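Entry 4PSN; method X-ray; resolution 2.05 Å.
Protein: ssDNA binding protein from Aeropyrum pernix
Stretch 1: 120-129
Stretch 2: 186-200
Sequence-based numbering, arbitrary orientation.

Stretch 1, residues 120-129: EEIRFTVEKV
Stretch 2 186-200: IDDFVRESVSRLFSE

How do the two stretches run? Stretch 1 is extended, with a strand through Val129, and its axis passes 7.9 Å from that of helix 186-198 at 147°, nearly antiparallel. Glu121 thus lies by Ser199, Arg123 by Ser195 (CA to CA, 5.3 Å) and Lys128 by Asp187; 621 Å² is buried.

Why does Ser195 cover the most surface? Its small side chain (chi1 m) lets the backbones close in, and its OG accepts a hydrogen bond from Phe124 N at 2.9 Å. The helix is kinked here: the N atoms of Ser195 and Arg196 lack bonds to the preceding turn. One water donates to Ile122 O (2.8 Å) and Ser195 O (2.6 Å), another to Phe124 O and Arg191 O.

What does Glu121 contribute? Its chain, t at chi1 and chi2, reaches the helix, where OE2 forms a salt bridge with Arg196 NH1 at 2.6 Å, at the guanidinium edge. At the far end Lys128 NZ meets Asp187 OD2 at 3.0 Å, a second salt bridge.

What fills the middle? Phe124 (chi1 m, chi2 -75°) is buried, its CE2 3.8 Å from Phe198 CB, the ring planes at 58°. Val126 (m) places CG2 3.6 Å from Val190 CG1 and CG1 4.0 Å from Val194 CG1, compact branched side chains suiting this close packing.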

# COMPACT_ATOMS: atom_id res chain seq x y z
N GLU C 120 -32.39 10.39 -4.55
CA GLU C 120 -32.58 11.66 -3.85
C GLU C 120 -31.41 12.63 -4.00
O GLU C 120 -30.26 12.31 -3.74
CB GLU C 120 -32.88 11.42 -2.38
CG GLU C 120 -33.54 12.60 -1.70
CD GLU C 120 -33.75 12.38 -0.22
OE1 GLU C 120 -33.53 11.25 0.26
OE2 GLU C 120 -34.15 13.35 0.47
N GLU C 121 -31.75 13.84 -4.41
CA GLU C 121 -30.82 14.96 -4.49
C GLU C 121 -30.28 15.28 -3.09
O GLU C 121 -31.02 15.21 -2.11
CB GLU C 121 -31.58 16.14 -5.06
CG GLU C 121 -30.81 17.41 -5.29
CD GLU C 121 -31.66 18.45 -5.98
OE1 GLU C 121 -32.24 19.31 -5.29
OE2 GLU C 121 -31.74 18.40 -7.23
N ILE C 122 -28.99 15.59 -2.98
CA ILE C 122 -28.44 16.00 -1.69
C ILE C 122 -28.96 17.41 -1.37
O ILE C 122 -28.87 18.31 -2.20
CB ILE C 122 -26.89 16.07 -1.69
CG1 ILE C 122 -26.29 14.73 -2.13
CG2 ILE C 122 -26.38 16.47 -0.29
CD1 ILE C 122 -24.80 14.79 -2.42
N ARG C 123 -29.51 17.61 -0.17
CA ARG C 123 -30.03 18.92 0.20
C ARG C 123 -29.02 19.72 1.00
O ARG C 123 -28.73 19.38 2.14
CB ARG C 123 -31.33 18.79 1.01
CG ARG C 123 -32.07 20.12 1.18
CD ARG C 123 -32.79 20.56 -0.07
NE ARG C 123 -33.15 21.98 -0.00
CZ ARG C 123 -33.61 22.69 -1.02
NH1 ARG C 123 -33.75 22.11 -2.22
NH2 ARG C 123 -33.90 23.99 -0.87
N PHE C 124 -28.50 20.79 0.41
CA PHE C 124 -27.56 21.67 1.08
C PHE C 124 -28.29 22.93 1.52
O PHE C 124 -29.33 23.30 0.95
CB PHE C 124 -26.41 22.05 0.13
CG PHE C 124 -25.54 20.88 -0.28
CD1 PHE C 124 -24.62 20.33 0.61
CD2 PHE C 124 -25.64 20.33 -1.56
CE1 PHE C 124 -23.80 19.25 0.24
CE2 PHE C 124 -24.83 19.24 -1.93
CZ PHE C 124 -23.92 18.70 -1.03
N THR C 125 -27.76 23.58 2.55
CA THR C 125 -28.20 24.93 2.93
C THR C 125 -26.98 25.86 2.84
O THR C 125 -25.86 25.39 2.69
CB THR C 125 -28.80 24.95 4.34
OG1 THR C 125 -27.80 24.57 5.30
CG2 THR C 125 -30.01 23.99 4.45
N VAL C 126 -27.18 27.16 2.92
CA VAL C 126 -26.06 28.10 2.80
C VAL C 126 -26.24 29.23 3.78
O VAL C 126 -27.34 29.49 4.27
CB VAL C 126 -25.96 28.74 1.39
CG1 VAL C 126 -25.71 27.67 0.32
CG2 VAL C 126 -27.20 29.56 1.08
N GLU C 127 -25.14 29.92 4.06
CA GLU C 127 -25.19 31.15 4.82
C GLU C 127 -24.18 32.10 4.21
O GLU C 127 -23.03 31.70 3.95
CB GLU C 127 -24.84 30.88 6.29
CG GLU C 127 -25.40 31.92 7.26
CD GLU C 127 -26.92 32.01 7.23
OE1 GLU C 127 -27.46 32.99 6.67
OE2 GLU C 127 -27.58 31.09 7.77
N LYS C 128 -24.60 33.34 3.95
CA LYS C 128 -23.72 34.35 3.39
C LYS C 128 -22.56 34.64 4.35
O LYS C 128 -22.76 34.81 5.56
CB LYS C 128 -24.50 35.64 3.07
CG LYS C 128 -23.62 36.75 2.48
CD LYS C 128 -24.45 37.81 1.76
CE LYS C 128 -25.68 38.23 2.56
NZ LYS C 128 -26.46 39.32 1.89
N VAL C 129 -21.35 34.65 3.80
CA VAL C 129 -20.15 34.99 4.55
C VAL C 129 -19.78 36.45 4.36
O VAL C 129 -19.46 37.15 5.32
CB VAL C 129 -18.94 34.17 4.06
CG1 VAL C 129 -17.68 34.58 4.82
CG2 VAL C 129 -19.21 32.69 4.22
N ILE C 186 -29.94 37.35 -5.54
CA ILE C 186 -28.92 36.30 -5.46
C ILE C 186 -29.07 35.44 -4.20
O ILE C 186 -28.97 34.21 -4.27
CB ILE C 186 -27.48 36.88 -5.63
CG1 ILE C 186 -27.30 37.36 -7.09
CG2 ILE C 186 -26.41 35.83 -5.29
CD1 ILE C 186 -25.95 37.97 -7.41
N ASP C 187 -29.34 36.06 -3.06
CA ASP C 187 -29.51 35.30 -1.81
C ASP C 187 -30.61 34.27 -1.96
O ASP C 187 -30.39 33.08 -1.72
CB ASP C 187 -29.83 36.22 -0.62
CG ASP C 187 -28.61 36.98 -0.12
OD1 ASP C 187 -27.48 36.69 -0.57
OD2 ASP C 187 -28.77 37.88 0.74
N ASP C 188 -31.79 34.72 -2.37
CA ASP C 188 -32.88 33.81 -2.68
C ASP C 188 -32.48 32.75 -3.72
O ASP C 188 -32.76 31.58 -3.55
CB ASP C 188 -34.09 34.60 -3.16
CG ASP C 188 -34.67 35.49 -2.08
OD1 ASP C 188 -34.72 35.04 -0.91
OD2 ASP C 188 -35.07 36.64 -2.39
N PHE C 189 -31.83 33.18 -4.80
CA PHE C 189 -31.46 32.23 -5.82
C PHE C 189 -30.54 31.14 -5.26
O PHE C 189 -30.71 29.95 -5.55
CB PHE C 189 -30.78 32.93 -7.00
CG PHE C 189 -30.29 31.98 -8.04
CD1 PHE C 189 -31.07 31.68 -9.15
CD2 PHE C 189 -29.05 31.38 -7.91
CE1 PHE C 189 -30.62 30.79 -10.11
CE2 PHE C 189 -28.59 30.48 -8.88
CZ PHE C 189 -29.38 30.19 -9.97
N VAL C 190 -29.58 31.53 -4.44
CA VAL C 190 -28.64 30.55 -3.90
C VAL C 190 -29.33 29.54 -2.97
O VAL C 190 -29.09 28.33 -3.06
CB VAL C 190 -27.45 31.22 -3.20
CG1 VAL C 190 -26.62 30.19 -2.45
CG2 VAL C 190 -26.58 31.92 -4.24
N ARG C 191 -30.20 30.02 -2.10
CA ARG C 191 -30.98 29.13 -1.24
C ARG C 191 -31.75 28.10 -2.08
O ARG C 191 -31.76 26.90 -1.77
CB ARG C 191 -31.99 29.95 -0.41
CG ARG C 191 -32.85 29.11 0.56
CD ARG C 191 -33.92 29.99 1.21
NE ARG C 191 -34.87 30.46 0.21
CZ ARG C 191 -35.11 31.73 -0.09
NH1 ARG C 191 -34.51 32.72 0.56
NH2 ARG C 191 -35.99 32.02 -1.04
N GLU C 192 -32.36 28.56 -3.16
CA GLU C 192 -33.30 27.72 -3.91
C GLU C 192 -32.61 26.79 -4.90
O GLU C 192 -33.19 25.78 -5.29
CB GLU C 192 -34.35 28.61 -4.61
CG GLU C 192 -35.19 29.37 -3.58
CD GLU C 192 -36.15 30.41 -4.19
OE1 GLU C 192 -36.12 30.64 -5.42
OE2 GLU C 192 -36.92 31.00 -3.41
N SER C 193 -31.36 27.09 -5.25
CA SER C 193 -30.68 26.46 -6.38
C SER C 193 -29.40 25.70 -6.04
O SER C 193 -28.91 24.90 -6.84
CB SER C 193 -30.34 27.51 -7.44
OG SER C 193 -31.48 28.28 -7.77
N VAL C 194 -28.85 25.92 -4.85
CA VAL C 194 -27.58 25.30 -4.49
C VAL C 194 -27.63 23.78 -4.61
O VAL C 194 -26.72 23.18 -5.18
CB VAL C 194 -27.03 25.73 -3.10
CG1 VAL C 194 -27.95 25.27 -1.97
CG2 VAL C 194 -25.63 25.15 -2.88
N SER C 195 -28.71 23.17 -4.12
CA SER C 195 -28.83 21.72 -4.16
C SER C 195 -28.97 21.22 -5.61
O SER C 195 -28.37 20.23 -6.00
CB SER C 195 -30.03 21.26 -3.32
OG SER C 195 -29.94 21.74 -1.98
N ARG C 196 -29.81 21.90 -6.38
CA ARG C 196 -29.97 21.58 -7.80
C ARG C 196 -28.64 21.70 -8.57
O ARG C 196 -28.29 20.85 -9.38
CB ARG C 196 -31.04 22.50 -8.39
CG ARG C 196 -31.07 22.61 -9.91
CD ARG C 196 -31.48 21.29 -10.54
NE ARG C 196 -32.09 20.42 -9.54
CZ ARG C 196 -33.35 19.98 -9.59
NH1 ARG C 196 -33.82 19.20 -8.63
NH2 ARG C 196 -34.14 20.32 -10.60
N LEU C 197 -27.89 22.76 -8.29
CA LEU C 197 -26.61 22.95 -8.96
C LEU C 197 -25.63 21.83 -8.64
O LEU C 197 -24.95 21.33 -9.53
CB LEU C 197 -26.03 24.31 -8.60
CG LEU C 197 -26.75 25.49 -9.26
CD1 LEU C 197 -26.31 26.82 -8.65
CD2 LEU C 197 -26.51 25.49 -10.77
N PHE C 198 -25.56 21.43 -7.38
CA PHE C 198 -24.59 20.41 -6.99
C PHE C 198 -24.98 19.01 -7.44
O PHE C 198 -24.13 18.11 -7.46
CB PHE C 198 -24.30 20.45 -5.48
CG PHE C 198 -23.16 21.38 -5.13
CD1 PHE C 198 -21.86 20.91 -5.12
CD2 PHE C 198 -23.40 22.71 -4.84
CE1 PHE C 198 -20.79 21.74 -4.81
CE2 PHE C 198 -22.33 23.58 -4.53
CZ PHE C 198 -21.03 23.09 -4.52
N SER C 199 -26.25 18.81 -7.80
CA SER C 199 -26.67 17.52 -8.36
C SER C 199 -26.00 17.22 -9.71
O SER C 199 -26.04 16.10 -10.20
CB SER C 199 -28.20 17.47 -8.51
OG SER C 199 -28.61 18.22 -9.64
N GLU C 200 -25.40 18.24 -10.32
CA GLU C 200 -24.68 18.05 -11.58
C GLU C 200 -23.19 18.37 -11.43
O GLU C 200 -22.46 18.47 -12.42
CB GLU C 200 -25.28 18.93 -12.68
CG GLU C 200 -26.69 18.53 -13.07
CD GLU C 200 -27.21 19.32 -14.26
OE1 GLU C 200 -27.24 20.58 -14.18
OE2 GLU C 200 -27.59 18.69 -15.27
O HOH W 1 -27.26 18.49 -4.48
O HOH W 2 -30.83 25.90 0.63